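Fatty acid amide hydrolase (Candida albicans, PDB 6KVR) probably hydrolyses the amide bond of monocarboxylic acid amides, fatty acid amides among them, to a carboxylate and ammonium. Local coordinates at residues T118-M122 and F216-N222; L207-S212 and S229-S235. All coordinates share one frame; numbering follows the deposited sequence.

Contact 1 of 2, residues T118-M122 and F216-N222; sequences TNCAM and FTGLTKN
The side-chain amide of Asn119 reaches across to the loop 216-222 and gives both N-H groups of ND2 to it. One bond runs from ND2 to Thr217 O at 2.7 Å. The other runs from ND2 to Leu219 O at 2.9 Å and is nearly straight, with 171° at the hydrogen. Both acceptors lie close to the amide plane of Asn119, while ND2 stands above the plane of each carbonyl. The two bonds therefore fix the rotation of the amide and clasp the turn around Gly218. CG of Asn119 is anti to the backbone N (chi1 -165°), which brings ND2 between the two carbonyls.

On one side of the amide, Thr220 OG1 donates to Asn119 O at 2.9 Å, from above the carbonyl plane. OG1 also bonds to Ser202. The methyl CG2 of Thr220 lies against Cys120 CA at 3.7 Å. Further on, Lys221 N meets a lone pair of Thr118 O in the carbonyl plane, at 2.8 Å. At the other end the chain of Met122, a selenomethionine, crosses Phe216 at about a right angle, with CE 3.5 Å from Phe216 CB.

Asn119 has positive phi and is the first residue to leave helix 100-118. The contact thus ties the C-terminal exit of that helix, just before strand 123-124 of the large mixed sheet, to a loop of the amidase fold.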
# COMPACT_ATOMS: atom_id res chain seq x y z
N THR A 118 24.24 28.72 -8.53
CA THR A 118 23.48 27.65 -9.15
C THR A 118 22.03 28.00 -9.49
O THR A 118 21.41 27.27 -10.27
CB THR A 118 23.47 26.41 -8.26
OG1 THR A 118 22.79 26.72 -7.04
CG2 THR A 118 24.90 25.95 -7.98
N ASN A 119 21.47 29.08 -8.93
CA ASN A 119 20.06 29.47 -9.15
C ASN A 119 19.11 28.41 -8.58
O ASN A 119 18.06 28.11 -9.15
CB ASN A 119 19.78 29.73 -10.63
CG ASN A 119 18.47 30.49 -10.86
OD1 ASN A 119 18.16 31.45 -10.17
ND2 ASN A 119 17.69 30.04 -11.86
N CYS A 120 19.48 27.86 -7.42
CA CYS A 120 18.78 26.74 -6.81
C CYS A 120 17.57 27.13 -5.96
O CYS A 120 16.77 26.24 -5.63
CB CYS A 120 19.76 25.94 -5.95
SG CYS A 120 20.51 26.94 -4.64
N ALA A 121 17.38 28.40 -5.61
CA ALA A 121 16.25 28.81 -4.77
C ALA A 121 15.09 29.35 -5.60
O ALA A 121 15.29 29.99 -6.63
CB ALA A 121 16.68 29.86 -3.75
N MSE A 122 13.85 29.07 -5.15
CA MSE A 122 12.66 29.75 -5.68
C MSE A 122 12.11 30.79 -4.71
O MSE A 122 11.43 31.73 -5.11
CB MSE A 122 11.52 28.76 -6.01
CG MSE A 122 11.94 27.53 -6.76
SE MSE A 122 10.57 26.89 -8.05
CE MSE A 122 10.27 28.66 -8.78
N PHE A 216 9.42 30.28 -13.90
CA PHE A 216 9.61 31.26 -12.83
C PHE A 216 11.06 31.75 -12.79
O PHE A 216 11.32 32.94 -12.92
CB PHE A 216 9.24 30.67 -11.47
CG PHE A 216 7.79 30.32 -11.29
CD1 PHE A 216 7.28 29.12 -11.78
CD2 PHE A 216 6.95 31.13 -10.54
CE1 PHE A 216 5.94 28.77 -11.57
CE2 PHE A 216 5.62 30.78 -10.32
CZ PHE A 216 5.12 29.60 -10.84
N THR A 217 12.01 30.82 -12.63
CA THR A 217 13.41 31.15 -12.41
C THR A 217 14.36 30.58 -13.47
O THR A 217 15.57 30.78 -13.34
CB THR A 217 13.87 30.62 -11.05
OG1 THR A 217 13.66 29.19 -11.00
CG2 THR A 217 13.07 31.29 -9.92
N GLY A 218 13.86 29.84 -14.46
CA GLY A 218 14.74 29.33 -15.52
C GLY A 218 15.41 28.02 -15.13
O GLY A 218 14.74 27.09 -14.67
N LEU A 219 16.73 27.95 -15.30
CA LEU A 219 17.48 26.72 -15.09
C LEU A 219 18.30 26.78 -13.81
O LEU A 219 18.82 27.83 -13.43
CB LEU A 219 18.44 26.45 -16.27
CG LEU A 219 17.87 26.42 -17.67
CD1 LEU A 219 18.98 26.56 -18.73
CD2 LEU A 219 17.04 25.13 -17.87
N THR A 220 18.43 25.62 -13.16
CA THR A 220 19.31 25.45 -12.01
C THR A 220 20.53 24.64 -12.43
O THR A 220 20.39 23.66 -13.16
CB THR A 220 18.55 24.77 -10.86
OG1 THR A 220 17.48 25.63 -10.45
CG2 THR A 220 19.46 24.48 -9.64
N LYS A 221 21.72 25.05 -11.99
CA LYS A 221 22.97 24.52 -12.53
C LYS A 221 23.72 23.67 -11.50
O LYS A 221 23.55 23.82 -10.29
CB LYS A 221 23.88 25.66 -13.01
CG LYS A 221 23.39 26.33 -14.29
CD LYS A 221 23.21 25.31 -15.43
CE LYS A 221 23.11 26.02 -16.79
NZ LYS A 221 23.21 25.07 -17.92
N ASN A 222 24.60 22.80 -12.02
CA ASN A 222 25.37 21.87 -11.18
C ASN A 222 26.48 22.60 -10.43
O ASN A 222 27.27 23.32 -11.04
CB ASN A 222 25.99 20.76 -12.04
CG ASN A 222 26.52 19.60 -11.21
OD1 ASN A 222 27.30 19.79 -10.25
ND2 ASN A 222 26.12 18.40 -11.58

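Contact 2 of 2, residues L207-S212 and S229-S235; sequences LMHLDS and SSGGSSS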
# COMPACT_ATOMS: atom_id res chain seq x y z
N LEU A 207 7.02 18.92 -13.00
CA LEU A 207 7.70 18.03 -12.05
C LEU A 207 8.10 16.71 -12.68
O LEU A 207 8.30 15.73 -11.97
CB LEU A 207 6.83 17.75 -10.81
CG LEU A 207 6.25 18.97 -10.11
CD1 LEU A 207 5.50 18.56 -8.84
CD2 LEU A 207 7.35 19.96 -9.81
N MSE A 208 8.18 16.64 -14.00
CA MSE A 208 8.53 15.40 -14.69
C MSE A 208 9.69 15.63 -15.65
O MSE A 208 9.63 15.26 -16.83
CB MSE A 208 7.29 14.86 -15.43
CG MSE A 208 6.13 14.47 -14.52
SE MSE A 208 6.71 12.87 -13.47
CE MSE A 208 6.40 11.52 -14.91
N HIS A 209 10.75 16.26 -15.14
CA HIS A 209 12.05 16.30 -15.79
C HIS A 209 13.10 15.79 -14.82
O HIS A 209 13.04 16.05 -13.61
CB HIS A 209 12.53 17.73 -16.21
CG HIS A 209 11.53 18.58 -16.93
ND1 HIS A 209 11.88 19.79 -17.50
CD2 HIS A 209 10.20 18.43 -17.15
CE1 HIS A 209 10.81 20.33 -18.06
NE2 HIS A 209 9.78 19.54 -17.85
N LEU A 210 14.11 15.12 -15.34
CA LEU A 210 15.35 14.97 -14.57
C LEU A 210 16.25 16.19 -14.75
O LEU A 210 17.47 16.08 -14.91
CB LEU A 210 16.06 13.68 -14.96
CG LEU A 210 15.32 12.38 -14.61
CD1 LEU A 210 16.23 11.16 -14.73
CD2 LEU A 210 14.66 12.43 -13.23
N ASP A 211 15.64 17.37 -14.68
CA ASP A 211 16.23 18.68 -14.97
C ASP A 211 15.30 19.73 -14.34
O ASP A 211 14.33 19.37 -13.66
CB ASP A 211 16.38 18.89 -16.48
CG ASP A 211 17.26 20.07 -16.82
OD1 ASP A 211 17.04 20.67 -17.90
OD2 ASP A 211 18.16 20.41 -16.00
N SER A 212 15.55 21.03 -14.62
CA SER A 212 14.94 22.09 -13.82
C SER A 212 14.14 23.16 -14.58
O SER A 212 13.52 24.01 -13.91
CB SER A 212 16.03 22.81 -13.00
OG SER A 212 17.21 23.00 -13.76
N SER A 229 23.42 20.47 -15.78
CA SER A 229 22.24 20.48 -14.93
C SER A 229 22.54 19.89 -13.56
O SER A 229 23.36 18.98 -13.41
CB SER A 229 21.13 19.67 -15.60
OG SER A 229 20.18 19.25 -14.63
N SER A 230 21.84 20.40 -12.54
CA SER A 230 21.86 19.77 -11.23
C SER A 230 20.82 18.66 -11.10
O SER A 230 20.73 18.04 -10.04
CB SER A 230 21.65 20.82 -10.13
OG SER A 230 20.28 21.21 -10.02
N GLY A 231 20.06 18.39 -12.16
CA GLY A 231 19.07 17.33 -12.16
C GLY A 231 17.67 17.81 -11.85
O GLY A 231 17.35 18.99 -11.92
N GLY A 232 16.82 16.84 -11.51
CA GLY A 232 15.45 17.13 -11.13
C GLY A 232 14.71 15.82 -10.91
O GLY A 232 15.26 14.74 -11.11
N SER A 233 13.44 15.94 -10.52
CA SER A 233 12.75 17.20 -10.35
C SER A 233 13.04 17.91 -9.02
O SER A 233 12.61 19.04 -8.84
CB SER A 233 11.22 16.98 -10.49
OG SER A 233 10.67 16.33 -9.35
N SER A 234 13.76 17.28 -8.09
CA SER A 234 14.25 18.00 -6.91
C SER A 234 15.54 18.74 -7.27
O SER A 234 16.62 18.47 -6.75
CB SER A 234 14.44 17.05 -5.73
OG SER A 234 13.38 16.11 -5.60
N SER A 235 15.42 19.70 -8.19
CA SER A 235 16.60 20.30 -8.80
C SER A 235 17.41 21.13 -7.80
O SER A 235 18.62 20.95 -7.66
CB SER A 235 16.20 21.18 -9.98
OG SER A 235 15.19 20.55 -10.73
O HOH W 1 18.77 21.28 -12.48
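A cis peptide bond joins Gly232 to Ser233, and the chain 207-212 is pressed directly against it. His209 O lies 3.2 Å from Gly232 C. Gly232 is almost fully extended and has no side chain, so the two backbones come together directly. They meet through weak CA-H...O contacts such as Gly232 CA to Asp211 O at 3.6 Å. The methyl CD2 of Leu210 touches Gly232 O at 3.2 Å.

A cis peptide before the middle serine is characteristic of the Ser-cisSer-Lys triad of the amidase signature family. Ser233, after the cis bond, is predicted to be in the charge relay. Its OG bonds to Lys158 and weakly to Ser257, the predicted acyl-ester nucleophile. CB of Ser233 rests 3.5 Å from Leu207 O. Leu207 is itself predicted to bind substrate.

Beyond the glycines, Ser229 OG donates to Asp211 OD2 at 2.7 Å. It comes from the anti side, 31° out of the carboxylate plane. The other oxygen, OD1, accepts from Glu476 N. Ser229 OG also receives Gly231 N at 2.6 Å, which makes an ST turn. A water bridges Ser212 OG to Ser229 OG, Ser230 OG and Gly231 O. Ser212 OG also bonds to Thr220 N. Ser235 OG donates to the same Gly231 O, while its CB packs tightly on Ser212 CB at 3.4 Å.

The centres of contact 1 and contact 2 are 10 Å apart, and the contacts touch. Along the chain their segments alternate: 118-122, 207-212, 216-222, then 229-235. Thr220 N probably bonds to Ser212 OG, and Thr220 CG2 packs on Ser230 OG. Strand 221-222 lies between the two segments of contact 2. Helix 235-243 starts at the end of contact 2 and lies against Thr118, Cys120 and Thr220 of contact 1. Contact 2 is nearer the middle of the chain and holds the predicted catalytic Ser233. Contact 1 lies further out, next to strand 123-124. Together they connect the end of helix 100-118 with the loops around the active site.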